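Local coordinates for protein thioredoxin reductase (Streptococcus pyogenes, PDB 5UWY) that probably transfers reducing equivalents from NADPH through FAD and a redox-active disulfide to thioredoxin, as other thioredoxin reductases do, at residues G129-A134 against G231-Y236. Coordinates in Å, arbitrary orientation, origin at the centre of the assembly. Numbering follows the deposited sequence.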
loop_
_atom_site.group_PDB
_atom_site.type_symbol
_atom_site.label_atom_id
_atom_site.label_comp_id
_atom_site.label_asym_id
_atom_site.label_seq_id
_atom_site.Cartn_x
_atom_site.Cartn_y
_atom_site.Cartn_z
ATOM N N GLY A 129 11.523 -20.445 -12.942
ATOM C CA GLY A 129 10.747 -21.550 -13.461
ATOM C C GLY A 129 9.970 -22.206 -12.340
ATOM O O GLY A 129 8.889 -22.761 -12.557
ATOM N N VAL A 130 10.526 -22.145 -11.132
ATOM C CA VAL A 130 9.828 -22.535 -9.914
ATOM C C VAL A 130 9.290 -21.275 -9.257
ATOM O O VAL A 130 10.006 -20.274 -9.132
ATOM C CB VAL A 130 10.752 -23.302 -8.953
ATOM C CG1 VAL A 130 9.950 -23.852 -7.780
ATOM C CG2 VAL A 130 11.470 -24.415 -9.684
ATOM N N SER A 131 8.031 -21.318 -8.838
ATOM C CA SER A 131 7.404 -20.161 -8.222
ATOM C C SER A 131 6.343 -20.641 -7.248
ATOM O O SER A 131 5.718 -21.683 -7.453
ATOM C CB SER A 131 6.781 -19.231 -9.268
ATOM O OG SER A 131 6.612 -17.925 -8.749
ATOM N N TYR A 132 6.154 -19.875 -6.176
ATOM C CA TYR A 132 5.110 -20.155 -5.200
ATOM C C TYR A 132 4.021 -19.091 -5.222
ATOM O O TYR A 132 3.266 -18.964 -4.253
ATOM C CB TYR A 132 5.713 -20.278 -3.800
ATOM C CG TYR A 132 6.861 -21.260 -3.691
ATOM C CD1 TYR A 132 6.632 -22.607 -3.433
ATOM C CD2 TYR A 132 8.175 -20.838 -3.848
ATOM C CE1 TYR A 132 7.685 -23.507 -3.332
ATOM C CE2 TYR A 132 9.233 -21.730 -3.750
ATOM C CZ TYR A 132 8.982 -23.062 -3.492
ATOM O OH TYR A 132 10.033 -23.948 -3.393
ATOM N N CYS A 133 3.919 -18.331 -6.315
ATOM C CA CYS A 133 3.067 -17.145 -6.350
ATOM C C CYS A 133 2.623 -16.903 -7.790
ATOM O O CYS A 133 3.393 -16.376 -8.595
ATOM C CB CYS A 133 3.810 -15.945 -5.787
ATOM S SG CYS A 133 2.764 -14.590 -5.273
ATOM N N ALA A 134 1.374 -17.265 -8.094
ATOM C CA ALA A 134 0.859 -17.077 -9.446
ATOM C C ALA A 134 0.600 -15.604 -9.746
ATOM O O ALA A 134 0.894 -15.131 -10.849
ATOM C CB ALA A 134 -0.413 -17.901 -9.635
ATOM N N GLY A 231 7.566 -25.325 -19.114
ATOM C CA GLY A 231 8.248 -24.051 -19.001
ATOM C C GLY A 231 8.251 -23.516 -17.586
ATOM O O GLY A 231 9.190 -22.820 -17.186
ATOM N N GLY A 232 7.215 -23.827 -16.808
ATOM C CA GLY A 232 7.182 -23.364 -15.432
ATOM C C GLY A 232 6.585 -24.379 -14.486
ATOM O O GLY A 232 5.858 -25.292 -14.889
ATOM N N VAL A 233 6.913 -24.210 -13.210
ATOM C CA VAL A 233 6.272 -24.951 -12.136
ATOM C C VAL A 233 5.874 -23.964 -11.043
ATOM O O VAL A 233 6.642 -23.052 -10.703
ATOM C CB VAL A 233 7.169 -26.093 -11.604
ATOM C CG1 VAL A 233 8.161 -25.601 -10.578
ATOM C CG2 VAL A 233 6.308 -27.243 -11.042
ATOM N N PHE A 234 4.634 -24.091 -10.573
ATOM C CA PHE A 234 4.084 -23.315 -9.476
ATOM C C PHE A 234 3.584 -24.272 -8.403
ATOM O O PHE A 234 2.795 -25.186 -8.682
ATOM C CB PHE A 234 2.969 -22.362 -9.964
ATOM C CG PHE A 234 3.431 -21.340 -10.977
ATOM C CD1 PHE A 234 3.722 -21.709 -12.278
ATOM C CD2 PHE A 234 3.624 -20.015 -10.604
ATOM C CE1 PHE A 234 4.169 -20.771 -13.205
ATOM C CE2 PHE A 234 4.073 -19.073 -11.531
ATOM C CZ PHE A 234 4.344 -19.450 -12.831
ATOM N N ILE A 235 4.107 -24.091 -7.196
ATOM C CA ILE A 235 3.841 -24.952 -6.058
ATOM C C ILE A 235 3.221 -24.108 -4.966
ATOM O O ILE A 235 3.746 -23.046 -4.609
ATOM C CB ILE A 235 5.116 -25.623 -5.526
ATOM C CG1 ILE A 235 5.918 -26.224 -6.669
ATOM C CG2 ILE A 235 4.766 -26.685 -4.467
ATOM C CD1 ILE A 235 7.403 -26.292 -6.387
ATOM N N TYR A 236 2.104 -24.579 -4.443
ATOM C CA TYR A 236 1.544 -24.042 -3.215
ATOM C C TYR A 236 1.239 -25.191 -2.270
ATOM O O TYR A 236 0.407 -26.048 -2.581
ATOM C CB TYR A 236 0.294 -23.196 -3.441
ATOM C CG TYR A 236 0.353 -22.108 -2.401
ATOM C CD1 TYR A 236 -0.619 -21.945 -1.432
ATOM C CD2 TYR A 236 1.465 -21.314 -2.335
ATOM C CE1 TYR A 236 -0.505 -20.933 -0.442
ATOM C CE2 TYR A 236 1.596 -20.328 -1.384
ATOM C CZ TYR A 236 0.625 -20.145 -0.456
ATOM O OH TYR A 236 0.842 -19.122 0.457
#
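Parallel strand pairing at the margin of a Rossmann-type sheet is exemplified here: the short edge strand 130-131 lies against strand 232-235, whose other side bonds to strand 145-149. Three backbone hydrogen bonds step along the pair: Val233 N to Gly129 O (2.5 Å), Ser131 N to Val233 O (2.9 Å) and Ile235 N to Ser131 O (2.9 Å). Close CA-H...O contacts, such as Phe234 CA to Ser131 O at 3.1 Å, fill in between. Gly129 has a positive phi, at which a CB would jam against the preceding carbonyl.

Side chains alternate between the faces. Val130 meets Val233 (CG2 to CG1, 3.6 Å) and reaches Ile235 (CG1 to CD1, 3.8 Å), both valines also touching Ile205 of strand 200-207. On the other face Ser131 CB packs 3.5 Å from Phe234 CD2, while its hydroxyl hydrogen-bonds Asp137. Tyr132, its CD1 4.0 Å from Ile235 CB, approaches a bound FAD; after it the chain turns away. Cys133 occupies the N-cap position of helix 134-137 and is disulfide-bonded to Cys136. An edge strand thus delivers a CxxC disulfide at a helix start, as in the NADPH domain of low-molecular-weight thioredoxin reductases, where the equivalent cysteine pair is the redox centre, a role Cys133 and Cys136 probably share.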